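Local coordinates for protein telomere length regulator taz1 (Schizosaccharomyces pombe, PDB 4ZMI) that binds double-stranded telomeric DNA and regulates telomere length and function, the present chain being its helical, TRF-family domain, at residues Ala31-Ser34 / Asp39-Asn42; Asp57-Asn62 / Asp109-Thr114; Ser100-Thr105 / Arg121-Asp126; Asn115-Leu120 / Pro215-Ala220; Ile150-Thr155 / Ser164-Ser169. All coordinates share one frame; numbering follows the deposited sequence.

Interaction 1 (Ala31-Ser34 / Asp39-Asn42); sequences AIFS and DIVN
The turn that follows the long helix 5-35 folds back on the end of that helix, and Ile40 meets Phe33 there. Ile40 stands at the centre of an inverse gamma turn in the linker before helix 43-50, and its side chain points at the helix. The longer branch does the work: CD1 of Ile40 comes within 3.6 Å of CD1 of Phe33, meeting the ring obliquely, and lies 4.1 Å from CA of Phe33. With CG1 anti to its own carbonyl carbon (chi1 -51°) and the chain then extended, CD1 is carried toward Phe33. Phe33 answers with CG anti to the backbone N (chi1 178°), which swings the ring out beside the helix. A branched aliphatic and a flat aromatic suit the place, since both are buried and the contact is wholly apolar. Asn42 is the N-cap of helix 43-50, its side chain capping a backbone N of the helix, and OD1 is also bonded to OG of Ser45. Beyond the pair, Phe33 packs on Pro215, Val218 and Asn219 of helix 214-229, while Ile40 touches Phe214 of the same helix and Phe46 of helix 43-50, which places the turn where three helices converge.

Interaction 2 (Asp57-Asn62 / Asp109-Thr114); sequences DLYEFN and DLLDNT
Tyr59 and Asp109 mark the nearest backbone approach, their CA atoms 10.0 Å apart, so that helix 52-68 and the irregular segment 109-114 meet through side chains alone. Leu111 bridges the space by pointing at the helix, where Leu58 and Tyr59 receive it. Its CD1 lies 4.1 Å from CD1 of Leu58, the two leucine side chains crossing at about a right angle. The same methyl meets the Tyr59 ring obliquely, 4.1 Å from CE1. Farther along the tyrosine, OH comes to 3.6 Å from CB of Leu111; the tyrosine thus crosses the leucine obliquely, touching CD1 with its ring and CB with its OH. Tyr59 has CG anti to its carbonyl carbon (chi1 -75°), which turns the ring from the helix toward the loop. Leucine suits the buried positions 58 and 111, whereas tyrosine suits the exposed edge, covering an aliphatic neighbour with its ring.

Past Leu111 the loop is shaped by an Asx turn: OD1 of Asp112 accepts from N of Thr114 at 2.8 Å, with the donor 54° out of the carboxylate plane. OD2 of Asp112 accepts from N of His117, and OD2 of Asp109 from N of Leu120, two carboxylates holding the start of helix 118-130. Leu111 also packs on Phe46, Ser47 and Leu50 of helix 43-50. No hydrogen bond joins the two segments; their contact is therefore one of apolar packing and shape, while the polar bonding probably helps to hold the loop that carries Leu111.

Interaction 3 (Ser100-Thr105 / Arg121-Asp126); sequences SIQFFT and RSIVLD
Ile123 fits against Gln102 where two helices of this all-helical TRF-family domain, 95-107 and 118-130, pack near the centre of the chain. The axes of the two short segments approach to 10.7 Å at an angle of 134°, closer to antiparallel than parallel. Along 121-126, Arg121 and Ser122 make no contact with 100-105, and Ile123 is the first residue to touch.

Ile123 points toward helix 95-107. Its CG2 lies 3.8 Å from CD of Gln102, and CG1 is equally near CG of Gln102; the two side chains lie alongside each other, running in opposite senses. Gln102, extended beyond CG, reaches across because CG is anti to the backbone N (chi1 178°). Isoleucine suits this place: one branch lines the glutamine's amide, while CD1 of the other comes 3.7 Å from O of Gln102. NE2 of Gln102 is bonded to O of Ile76. Shortening Gln102 to an alanine is likely to leave Ile123 without much of its packing surface and O of Ile76 without the amide N-H it now receives.

Asp126, one turn on, brings OD2 to 3.9 Å from NE2 of Gln102, too far for a bond, with the carboxylate and amide planes 75° apart. Both groups are buried, and the carboxylate too is bonded elsewhere: Asp126 accepts from OG of Ser79 and N of Phe78. CD1 of Ile123 is 4.2 Å from OG1 of Thr105, a hydroxyl that donates to O of Gln102 at 2.6 Å.

Interaction 4 (Asn115-Leu120 / Pro215-Ala220); sequences NKHLTL and PAFVNA
The rings of His117 and Phe217 reach toward each other from the two segments with their planes at 53° and their centroids 5.4 Å apart, an oblique pairing that is neither a stack nor an edge-to-face contact. One corner of the phenylalanine makes the touch: CE2 of Phe217 sits over one face of the imidazole, displaced toward its rim, and is 3.9 Å from NE2 of His117. Phe217 reaches this far because CG is anti to the backbone N (chi1 175°), sending the ring away from its helix toward the loop.

His117 occupies the N-cap position of helix 118-130, so the contact joins the beginning of that helix to helix 214-229 within the TRF-family fold, through segments 95 residues apart at their closest ends. Both ring nitrogens of the histidine are hydrogen-bonded, ND1 with O of Asp109 and NE2 with NE of Arg151, and these two bonds on different sides of the ring fix its rotation while Phe217 covers a face. A histidine suits a buried place that needs polar bonding at the ring's rim and a flat surface for packing.

Leu120, in the first turn of the helix, adds an aliphatic partner: its CD1 lies 4.2 Å from CZ of Phe217, again obliquely. Glu147, Leu148 and Arg151 of helix 137-154 also touch the phenylalanine side chain.

Interaction 5 (Ile150-Thr155 / Ser164-Ser169); sequences IRYFGT and SEFILS
The last turn of helix 137-154 and the short helix 163-168 come closest at Tyr152 and Phe166, whose CA atoms are 9.5 Å apart, a spacing filled by aromatic rings. Phe166 points at helix 137-154 and meets the rings of Tyr152 and Phe153, and the three form an aromatic cluster. Against Tyr152 the pairing is T-shaped: the edge of Phe166 is directed at the tyrosine face, with planes at 85° and centroids 5.6 Å apart. CE1 of Phe166 is the contacting corner, 3.8 Å from CG of Tyr152, and CB of Tyr152 lies at the phenylalanine edge, in its plane. Phe153 is set differently, its plane only 24° from that of Phe166 but slid so far that the rings barely overlap; CZ of Phe153 and CD1 of Phe166 are 4.0 Å apart. The different first torsions of Tyr152, with CG opposite its backbone N (chi1 -178°), and Phe153, with CG opposite its carbonyl carbon, bring the tyrosine's CD2 over the face of Phe153.

Tyrosine is apt because its ring packs while OH reaches O of Pro159. Phe166, purely apolar at its tip, adds a third ring to this touching pair and also takes part in a cation-pi contact with Arg121. Leu168, on the same short helix, belongs to the magnesium site. Helix 192-203 borders the cluster through Ile200, which touches Phe153 and Phe166, and helix 118-130 borders it through Arg121, whose NH1 is bonded to O of Phe166.

In the fold
Interaction 3 lies nearest the middle of the domain, about 3 Å from the chain's centre, and the others spread outward, interaction 1 farthest at about 20 Å. Helix 118-130 serves interactions 3 and 4, whose centres are about 11 Å apart. The centres of interactions 2 and 4 are about 12 Å apart, and interaction 2 meets interaction 3 where Phe61 and Phe104 pair edge-to-face. Helix 214-229 carries the chain of contacts from interaction 4 to interaction 1, with CZ of Phe33 3.7 Å from CG1 of Val218. Interactions 4 and 5 join through His117 and Arg151. Interaction 5 includes a residue of the magnesium site, with the Phe166 side chain about 11 Å from the ion.

Interaction 1 (Ala31-Ser34 / Asp39-Asn42)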
# COMPACT_ATOMS: atom_id res chain seq x y z
N ALA A 31 0.39 18.54 -3.56
CA ALA A 31 0.15 19.98 -3.63
C ALA A 31 -1.20 20.22 -4.28
O ALA A 31 -2.00 20.99 -3.78
CB ALA A 31 1.24 20.67 -4.41
N ILE A 32 -1.44 19.53 -5.40
CA ILE A 32 -2.71 19.64 -6.10
C ILE A 32 -3.88 19.19 -5.22
O ILE A 32 -4.96 19.78 -5.27
CB ILE A 32 -2.68 18.89 -7.46
CG1 ILE A 32 -1.68 19.55 -8.42
CG2 ILE A 32 -4.06 18.87 -8.11
CD1 ILE A 32 -1.79 19.08 -9.87
N PHE A 33 -3.67 18.18 -4.38
CA PHE A 33 -4.72 17.83 -3.42
C PHE A 33 -4.96 18.90 -2.35
O PHE A 33 -6.03 18.96 -1.74
CB PHE A 33 -4.47 16.47 -2.74
CG PHE A 33 -5.53 16.12 -1.73
CD1 PHE A 33 -6.77 15.68 -2.15
CD2 PHE A 33 -5.30 16.29 -0.37
CE1 PHE A 33 -7.77 15.38 -1.23
CE2 PHE A 33 -6.30 16.00 0.57
CZ PHE A 33 -7.53 15.53 0.13
N SER A 34 -3.96 19.74 -2.09
CA SER A 34 -4.11 20.77 -1.07
C SER A 34 -5.04 21.88 -1.53
O SER A 34 -5.68 22.54 -0.72
CB SER A 34 -2.76 21.34 -0.65
OG SER A 34 -1.96 20.34 -0.05
N ASP A 39 -13.48 19.70 -3.24
CA ASP A 39 -14.09 19.40 -4.54
C ASP A 39 -13.72 18.00 -5.04
O ASP A 39 -14.42 17.44 -5.89
CB ASP A 39 -13.70 20.45 -5.57
CG ASP A 39 -14.24 21.81 -5.24
OD1 ASP A 39 -14.23 22.17 -4.04
OD2 ASP A 39 -14.69 22.52 -6.17
N ILE A 40 -12.62 17.45 -4.52
CA ILE A 40 -12.19 16.10 -4.89
C ILE A 40 -13.05 15.07 -4.16
O ILE A 40 -12.72 14.63 -3.07
CB ILE A 40 -10.70 15.91 -4.59
CG1 ILE A 40 -9.91 17.07 -5.20
CG2 ILE A 40 -10.19 14.57 -5.12
CD1 ILE A 40 -8.41 16.94 -5.06
N VAL A 41 -14.17 14.71 -4.78
CA VAL A 41 -15.22 13.93 -4.14
C VAL A 41 -14.99 12.42 -4.27
O VAL A 41 -15.48 11.64 -3.45
CB VAL A 41 -16.61 14.32 -4.71
CG1 VAL A 41 -17.74 13.60 -3.99
CG2 VAL A 41 -16.81 15.83 -4.61
N ASN A 42 -14.25 12.01 -5.29
CA ASN A 42 -13.95 10.60 -5.48
C ASN A 42 -12.67 10.46 -6.29
O ASN A 42 -12.13 11.48 -6.75
CB ASN A 42 -15.13 9.89 -6.16
CG ASN A 42 -15.59 10.60 -7.41
OD1 ASN A 42 -14.80 11.21 -8.14
ND2 ASN A 42 -16.89 10.54 -7.68

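Interaction 2 (Asp57-Asn62 / Asp109-Thr114)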
# COMPACT_ATOMS: atom_id res chain seq x y z
N ASP A 57 1.21 10.39 -17.47
CA ASP A 57 2.59 10.34 -17.02
C ASP A 57 2.72 9.57 -15.71
O ASP A 57 3.65 8.79 -15.53
CB ASP A 57 3.16 11.75 -16.87
CG ASP A 57 4.56 11.74 -16.31
OD1 ASP A 57 4.75 12.22 -15.17
OD2 ASP A 57 5.47 11.23 -17.00
N LEU A 58 1.78 9.77 -14.80
CA LEU A 58 1.78 9.04 -13.54
C LEU A 58 1.79 7.53 -13.77
O LEU A 58 2.62 6.82 -13.22
CB LEU A 58 0.61 9.46 -12.65
CG LEU A 58 0.76 10.78 -11.87
CD1 LEU A 58 -0.53 11.14 -11.17
CD2 LEU A 58 1.91 10.69 -10.86
N TYR A 59 0.87 7.04 -14.61
CA TYR A 59 0.79 5.61 -14.90
C TYR A 59 1.99 5.08 -15.70
O TYR A 59 2.39 3.93 -15.50
CB TYR A 59 -0.54 5.26 -15.60
CG TYR A 59 -1.74 5.24 -14.66
CD1 TYR A 59 -2.22 6.42 -14.09
CD2 TYR A 59 -2.41 4.05 -14.36
CE1 TYR A 59 -3.31 6.41 -13.23
CE2 TYR A 59 -3.51 4.04 -13.49
CZ TYR A 59 -3.96 5.23 -12.94
OH TYR A 59 -5.05 5.25 -12.08
N GLU A 60 2.58 5.90 -16.58
CA GLU A 60 3.75 5.44 -17.33
C GLU A 60 4.96 5.25 -16.41
O GLU A 60 5.69 4.26 -16.53
CB GLU A 60 4.11 6.35 -18.52
CG GLU A 60 4.83 7.64 -18.14
CD GLU A 60 5.39 8.38 -19.33
OE1 GLU A 60 6.01 7.72 -20.19
OE2 GLU A 60 5.21 9.61 -19.41
N PHE A 61 5.17 6.18 -15.49
CA PHE A 61 6.27 6.03 -14.55
C PHE A 61 6.06 4.78 -13.68
O PHE A 61 7.01 4.04 -13.42
CB PHE A 61 6.39 7.27 -13.68
CG PHE A 61 7.47 7.17 -12.65
CD1 PHE A 61 8.80 7.26 -13.01
CD2 PHE A 61 7.16 7.02 -11.31
CE1 PHE A 61 9.80 7.18 -12.06
CE2 PHE A 61 8.15 6.95 -10.35
CZ PHE A 61 9.47 7.03 -10.72
N ASN A 62 4.82 4.56 -13.24
CA ASN A 62 4.50 3.39 -12.43
C ASN A 62 4.64 2.10 -13.21
O ASN A 62 5.05 1.09 -12.66
CB ASN A 62 3.07 3.49 -11.89
CG ASN A 62 2.62 2.24 -11.19
OD1 ASN A 62 1.90 1.42 -11.77
ND2 ASN A 62 3.02 2.08 -9.94
N ASP A 109 -2.58 5.11 -6.22
CA ASP A 109 -3.59 4.06 -6.08
C ASP A 109 -4.89 4.69 -5.59
O ASP A 109 -5.96 4.08 -5.69
CB ASP A 109 -3.10 2.95 -5.12
CG ASP A 109 -3.97 1.69 -5.17
OD1 ASP A 109 -4.49 1.36 -6.25
OD2 ASP A 109 -4.12 1.03 -4.12
N LEU A 110 -4.81 5.92 -5.10
CA LEU A 110 -5.99 6.70 -4.74
C LEU A 110 -6.80 7.05 -5.97
O LEU A 110 -7.93 7.53 -5.85
CB LEU A 110 -5.59 7.99 -4.05
CG LEU A 110 -4.94 7.79 -2.69
CD1 LEU A 110 -4.25 9.06 -2.24
CD2 LEU A 110 -5.99 7.30 -1.67
N LEU A 111 -6.21 6.85 -7.14
CA LEU A 111 -6.86 7.16 -8.40
C LEU A 111 -7.71 6.00 -8.92
O LEU A 111 -8.37 6.12 -9.95
CB LEU A 111 -5.81 7.57 -9.45
CG LEU A 111 -4.99 8.82 -9.12
CD1 LEU A 111 -3.97 9.14 -10.20
CD2 LEU A 111 -5.91 10.02 -8.89
N ASP A 112 -7.68 4.87 -8.22
CA ASP A 112 -8.40 3.67 -8.67
C ASP A 112 -9.90 3.85 -8.48
O ASP A 112 -10.43 3.65 -7.39
CB ASP A 112 -7.90 2.45 -7.89
CG ASP A 112 -8.78 1.23 -8.08
OD1 ASP A 112 -9.55 1.18 -9.06
OD2 ASP A 112 -8.70 0.31 -7.24
N ASN A 113 -10.61 4.20 -9.55
CA ASN A 113 -12.06 4.41 -9.43
C ASN A 113 -12.91 3.15 -9.25
O ASN A 113 -14.12 3.23 -9.30
CB ASN A 113 -12.60 5.31 -10.56
CG ASN A 113 -12.66 4.61 -11.91
OD1 ASN A 113 -12.98 3.42 -12.00
ND2 ASN A 113 -12.37 5.36 -12.97
N THR A 114 -12.28 1.99 -9.06
CA THR A 114 -13.04 0.79 -8.71
C THR A 114 -13.09 0.64 -7.19
O THR A 114 -13.81 -0.20 -6.65
CB THR A 114 -12.41 -0.48 -9.28
OG1 THR A 114 -11.08 -0.62 -8.78
CG2 THR A 114 -12.38 -0.44 -10.82

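Interaction 3 (Ser100-Thr105 / Arg121-Asp126)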
# COMPACT_ATOMS: atom_id res chain seq x y z
N SER A 100 10.21 6.01 -0.26
CA SER A 100 9.73 6.99 -1.23
C SER A 100 8.99 6.32 -2.38
O SER A 100 7.90 6.75 -2.75
CB SER A 100 10.87 7.86 -1.76
OG SER A 100 11.42 8.67 -0.73
N ILE A 101 9.59 5.29 -2.96
CA ILE A 101 8.97 4.58 -4.08
C ILE A 101 7.60 4.01 -3.67
O ILE A 101 6.60 4.12 -4.40
CB ILE A 101 9.87 3.43 -4.58
CG1 ILE A 101 11.22 3.97 -5.05
CG2 ILE A 101 9.20 2.66 -5.71
CD1 ILE A 101 12.38 3.08 -4.69
N GLN A 102 7.54 3.42 -2.49
CA GLN A 102 6.30 2.84 -2.01
C GLN A 102 5.21 3.92 -1.82
O GLN A 102 4.04 3.71 -2.16
CB GLN A 102 6.57 2.08 -0.71
CG GLN A 102 5.36 1.46 -0.06
CD GLN A 102 5.67 0.97 1.33
OE1 GLN A 102 5.89 1.77 2.24
NE2 GLN A 102 5.70 -0.35 1.51
N PHE A 103 5.61 5.08 -1.30
CA PHE A 103 4.73 6.25 -1.13
C PHE A 103 4.04 6.55 -2.44
O PHE A 103 2.81 6.63 -2.52
CB PHE A 103 5.56 7.47 -0.72
CG PHE A 103 4.80 8.50 0.06
CD1 PHE A 103 5.15 8.78 1.37
CD2 PHE A 103 3.74 9.19 -0.51
CE1 PHE A 103 4.46 9.73 2.10
CE2 PHE A 103 3.04 10.13 0.22
CZ PHE A 103 3.40 10.40 1.53
N PHE A 104 4.85 6.71 -3.49
CA PHE A 104 4.33 6.96 -4.83
C PHE A 104 3.32 5.90 -5.24
O PHE A 104 2.26 6.22 -5.75
CB PHE A 104 5.44 7.04 -5.87
CG PHE A 104 4.94 7.08 -7.28
CD1 PHE A 104 4.49 8.26 -7.84
CD2 PHE A 104 4.87 5.93 -8.04
CE1 PHE A 104 4.00 8.30 -9.13
CE2 PHE A 104 4.37 5.96 -9.32
CZ PHE A 104 3.95 7.14 -9.87
N THR A 105 3.67 4.64 -5.01
CA THR A 105 2.79 3.56 -5.42
C THR A 105 1.50 3.58 -4.60
O THR A 105 0.43 3.24 -5.11
CB THR A 105 3.48 2.18 -5.37
OG1 THR A 105 3.93 1.91 -4.04
CG2 THR A 105 4.68 2.18 -6.31
N ARG A 121 -3.87 -1.63 -0.14
CA ARG A 121 -4.08 -2.85 0.63
C ARG A 121 -2.74 -3.53 0.90
O ARG A 121 -2.46 -3.94 2.05
CB ARG A 121 -5.02 -3.81 -0.09
CG ARG A 121 -5.67 -4.78 0.85
CD ARG A 121 -6.44 -5.83 0.11
NE ARG A 121 -7.35 -5.22 -0.83
CZ ARG A 121 -8.06 -5.90 -1.71
NH1 ARG A 121 -7.96 -7.21 -1.75
NH2 ARG A 121 -8.86 -5.25 -2.55
N SER A 122 -1.89 -3.62 -0.13
CA SER A 122 -0.58 -4.24 0.02
C SER A 122 0.22 -3.51 1.07
O SER A 122 0.82 -4.13 1.93
CB SER A 122 0.19 -4.20 -1.31
OG SER A 122 -0.47 -5.03 -2.23
N ILE A 123 0.25 -2.18 0.97
CA ILE A 123 1.10 -1.41 1.88
C ILE A 123 0.63 -1.54 3.32
O ILE A 123 1.46 -1.78 4.20
CB ILE A 123 1.19 0.06 1.46
CG1 ILE A 123 1.79 0.14 0.06
CG2 ILE A 123 2.06 0.86 2.43
CD1 ILE A 123 1.55 1.47 -0.60
N VAL A 124 -0.67 -1.39 3.56
CA VAL A 124 -1.22 -1.58 4.91
C VAL A 124 -0.92 -2.98 5.49
O VAL A 124 -0.49 -3.10 6.63
CB VAL A 124 -2.75 -1.31 4.95
CG1 VAL A 124 -3.31 -1.57 6.35
CG2 VAL A 124 -3.05 0.11 4.52
N LEU A 125 -1.16 -4.04 4.72
CA LEU A 125 -0.89 -5.41 5.18
C LEU A 125 0.60 -5.59 5.43
O LEU A 125 0.99 -6.25 6.39
CB LEU A 125 -1.39 -6.47 4.19
CG LEU A 125 -2.91 -6.68 4.15
CD1 LEU A 125 -3.28 -7.39 2.87
CD2 LEU A 125 -3.43 -7.50 5.34
N ASP A 126 1.43 -5.01 4.57
CA ASP A 126 2.87 -5.14 4.73
C ASP A 126 3.29 -4.51 6.04
O ASP A 126 4.03 -5.10 6.82
CB ASP A 126 3.62 -4.49 3.58
CG ASP A 126 5.12 -4.69 3.67
OD1 ASP A 126 5.57 -5.85 3.85
OD2 ASP A 126 5.85 -3.68 3.57

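Interaction 4 (Asn115-Leu120 / Pro215-Ala220)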
# COMPACT_ATOMS: atom_id res chain seq x y z
N ASN A 115 -12.30 1.46 -6.50
CA ASN A 115 -12.18 1.41 -5.04
C ASN A 115 -11.59 0.09 -4.49
O ASN A 115 -11.75 -0.23 -3.30
CB ASN A 115 -13.54 1.71 -4.39
CG ASN A 115 -14.08 3.07 -4.78
OD1 ASN A 115 -13.33 4.03 -4.90
ND2 ASN A 115 -15.38 3.16 -4.99
N LYS A 116 -10.92 -0.68 -5.34
CA LYS A 116 -10.23 -1.89 -4.87
C LYS A 116 -8.95 -1.56 -4.09
O LYS A 116 -8.58 -2.26 -3.16
CB LYS A 116 -9.89 -2.82 -6.04
CG LYS A 116 -11.09 -3.60 -6.57
CD LYS A 116 -10.65 -4.44 -7.77
CE LYS A 116 -11.80 -5.26 -8.33
NZ LYS A 116 -11.40 -6.02 -9.55
N HIS A 117 -8.30 -0.47 -4.48
CA HIS A 117 -7.05 -0.03 -3.86
C HIS A 117 -6.11 -1.19 -3.51
O HIS A 117 -5.68 -1.32 -2.36
CB HIS A 117 -7.35 0.84 -2.65
CG HIS A 117 -8.33 1.94 -2.94
ND1 HIS A 117 -8.05 2.97 -3.82
CD2 HIS A 117 -9.58 2.17 -2.47
CE1 HIS A 117 -9.10 3.79 -3.87
NE2 HIS A 117 -10.03 3.32 -3.06
N LEU A 118 -5.81 -2.02 -4.49
CA LEU A 118 -4.91 -3.16 -4.28
C LEU A 118 -3.58 -2.73 -3.71
O LEU A 118 -3.04 -3.42 -2.86
CB LEU A 118 -4.68 -3.94 -5.57
CG LEU A 118 -5.95 -4.47 -6.23
CD1 LEU A 118 -5.59 -5.15 -7.54
CD2 LEU A 118 -6.63 -5.43 -5.28
N THR A 119 -3.06 -1.59 -4.15
CA THR A 119 -1.70 -1.20 -3.72
C THR A 119 -1.69 -0.69 -2.30
O THR A 119 -0.78 -0.98 -1.53
CB THR A 119 -1.09 -0.13 -4.61
OG1 THR A 119 -1.25 -0.51 -5.98
CG2 THR A 119 0.38 0.05 -4.31
N LEU A 120 -2.71 0.08 -1.94
CA LEU A 120 -2.83 0.53 -0.56
C LEU A 120 -3.06 -0.69 0.34
O LEU A 120 -2.49 -0.80 1.43
CB LEU A 120 -3.98 1.53 -0.44
CG LEU A 120 -3.60 2.85 -1.09
CD1 LEU A 120 -4.78 3.83 -1.12
CD2 LEU A 120 -2.44 3.44 -0.34
N PRO A 215 -11.88 13.08 0.60
CA PRO A 215 -10.78 13.96 1.01
C PRO A 215 -10.26 13.61 2.39
O PRO A 215 -9.12 13.93 2.74
CB PRO A 215 -11.45 15.33 1.06
CG PRO A 215 -12.88 15.03 1.26
CD PRO A 215 -13.12 13.84 0.41
N ALA A 216 -11.10 12.96 3.18
CA ALA A 216 -10.67 12.53 4.49
C ALA A 216 -9.90 11.22 4.36
O ALA A 216 -8.91 10.99 5.06
CB ALA A 216 -11.87 12.36 5.41
N PHE A 217 -10.37 10.37 3.46
CA PHE A 217 -9.67 9.13 3.14
C PHE A 217 -8.27 9.48 2.67
O PHE A 217 -7.27 9.02 3.24
CB PHE A 217 -10.43 8.35 2.08
CG PHE A 217 -9.72 7.11 1.61
CD1 PHE A 217 -9.23 6.19 2.52
CD2 PHE A 217 -9.56 6.84 0.26
CE1 PHE A 217 -8.59 5.04 2.09
CE2 PHE A 217 -8.92 5.68 -0.16
CZ PHE A 217 -8.44 4.79 0.76
N VAL A 218 -8.20 10.36 1.67
CA VAL A 218 -6.94 10.76 1.09
C VAL A 218 -6.01 11.32 2.14
O VAL A 218 -4.86 10.89 2.26
CB VAL A 218 -7.13 11.79 -0.02
CG1 VAL A 218 -5.79 12.34 -0.47
CG2 VAL A 218 -7.88 11.17 -1.18
N ASN A 219 -6.52 12.25 2.94
CA ASN A 219 -5.69 12.81 4.00
C ASN A 219 -5.21 11.75 5.00
O ASN A 219 -4.09 11.81 5.47
CB ASN A 219 -6.37 14.01 4.67
CG ASN A 219 -6.12 15.31 3.91
OD1 ASN A 219 -5.02 15.55 3.40
ND2 ASN A 219 -7.15 16.15 3.83
N ALA A 220 -6.04 10.76 5.30
CA ALA A 220 -5.58 9.70 6.19
C ALA A 220 -4.50 8.84 5.49
O ALA A 220 -3.53 8.40 6.12
CB ALA A 220 -6.75 8.85 6.69

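Interaction 5 (Ile150-Thr155 / Ser164-Ser169)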
# COMPACT_ATOMS: atom_id res chain seq x y z
N ILE A 150 -14.24 -1.25 3.83
CA ILE A 150 -15.51 -0.59 3.53
C ILE A 150 -15.56 -0.21 2.06
O ILE A 150 -16.53 -0.51 1.36
CB ILE A 150 -15.70 0.72 4.32
CG1 ILE A 150 -15.39 0.54 5.79
CG2 ILE A 150 -17.12 1.20 4.16
CD1 ILE A 150 -16.33 -0.38 6.49
N ARG A 151 -14.50 0.46 1.61
CA ARG A 151 -14.42 0.94 0.23
C ARG A 151 -14.61 -0.20 -0.75
O ARG A 151 -15.37 -0.08 -1.71
CB ARG A 151 -13.11 1.72 -0.02
CG ARG A 151 -13.09 3.06 0.75
CD ARG A 151 -11.90 3.96 0.38
NE ARG A 151 -11.98 4.45 -0.99
CZ ARG A 151 -12.73 5.48 -1.36
NH1 ARG A 151 -13.49 6.13 -0.47
NH2 ARG A 151 -12.74 5.87 -2.64
N TYR A 152 -13.97 -1.34 -0.49
CA TYR A 152 -14.13 -2.47 -1.39
C TYR A 152 -15.58 -2.95 -1.42
O TYR A 152 -16.21 -2.96 -2.47
CB TYR A 152 -13.24 -3.64 -1.03
CG TYR A 152 -13.40 -4.77 -2.01
CD1 TYR A 152 -12.64 -4.83 -3.15
CD2 TYR A 152 -14.32 -5.78 -1.79
CE1 TYR A 152 -12.77 -5.85 -4.06
CE2 TYR A 152 -14.47 -6.82 -2.69
CZ TYR A 152 -13.70 -6.84 -3.83
OH TYR A 152 -13.81 -7.86 -4.75
N PHE A 153 -16.07 -3.39 -0.26
CA PHE A 153 -17.38 -4.04 -0.19
C PHE A 153 -18.53 -3.07 -0.22
O PHE A 153 -19.67 -3.48 -0.07
CB PHE A 153 -17.53 -4.85 1.08
CG PHE A 153 -16.59 -5.99 1.17
CD1 PHE A 153 -15.62 -6.02 2.15
CD2 PHE A 153 -16.66 -7.02 0.25
CE1 PHE A 153 -14.73 -7.08 2.23
CE2 PHE A 153 -15.77 -8.08 0.33
CZ PHE A 153 -14.80 -8.10 1.32
N GLY A 154 -18.23 -1.79 -0.36
CA GLY A 154 -19.29 -0.79 -0.45
C GLY A 154 -19.60 -0.49 -1.90
O GLY A 154 -20.60 0.14 -2.22
N THR A 155 -18.72 -0.95 -2.79
CA THR A 155 -18.87 -0.72 -4.21
C THR A 155 -19.46 -1.97 -4.84
O THR A 155 -18.81 -3.02 -4.87
CB THR A 155 -17.50 -0.38 -4.83
OG1 THR A 155 -16.96 0.79 -4.18
CG2 THR A 155 -17.61 -0.15 -6.34
N SER A 164 -9.62 -14.48 2.95
CA SER A 164 -8.35 -15.08 2.50
C SER A 164 -7.90 -14.52 1.19
O SER A 164 -6.73 -14.19 1.00
CB SER A 164 -8.51 -16.59 2.28
OG SER A 164 -8.50 -17.28 3.52
N GLU A 165 -8.85 -14.45 0.27
CA GLU A 165 -8.60 -13.97 -1.07
C GLU A 165 -8.35 -12.46 -0.99
O GLU A 165 -7.44 -11.94 -1.61
CB GLU A 165 -9.78 -14.36 -1.97
CG GLU A 165 -9.64 -14.05 -3.44
CD GLU A 165 -10.64 -14.84 -4.28
OE1 GLU A 165 -11.83 -14.93 -3.88
OE2 GLU A 165 -10.22 -15.41 -5.32
N PHE A 166 -9.12 -11.77 -0.15
CA PHE A 166 -8.96 -10.32 0.05
C PHE A 166 -7.53 -9.98 0.51
O PHE A 166 -6.93 -9.03 0.06
CB PHE A 166 -9.99 -9.84 1.08
CG PHE A 166 -10.06 -8.35 1.21
CD1 PHE A 166 -10.96 -7.61 0.45
CD2 PHE A 166 -9.23 -7.68 2.10
CE1 PHE A 166 -11.03 -6.25 0.55
CE2 PHE A 166 -9.31 -6.31 2.21
CZ PHE A 166 -10.20 -5.60 1.44
N ILE A 167 -6.99 -10.79 1.41
CA ILE A 167 -5.66 -10.59 1.97
C ILE A 167 -4.53 -11.05 1.03
O ILE A 167 -3.63 -10.28 0.72
CB ILE A 167 -5.54 -11.34 3.30
CG1 ILE A 167 -6.43 -10.65 4.36
CG2 ILE A 167 -4.06 -11.46 3.72
CD1 ILE A 167 -6.71 -11.53 5.56
N LEU A 168 -4.59 -12.29 0.59
CA LEU A 168 -3.49 -12.90 -0.16
C LEU A 168 -3.32 -12.42 -1.61
O LEU A 168 -2.21 -12.42 -2.15
CB LEU A 168 -3.64 -14.42 -0.15
CG LEU A 168 -3.54 -15.03 1.24
CD1 LEU A 168 -4.07 -16.47 1.20
CD2 LEU A 168 -2.08 -14.98 1.74
N SER A 169 -4.41 -11.99 -2.23
CA SER A 169 -4.36 -11.52 -3.60
C SER A 169 -3.44 -10.29 -3.72
O SER A 169 -3.03 -9.96 -4.80
CB SER A 169 -5.76 -11.14 -4.06
OG SER A 169 -6.15 -9.94 -3.38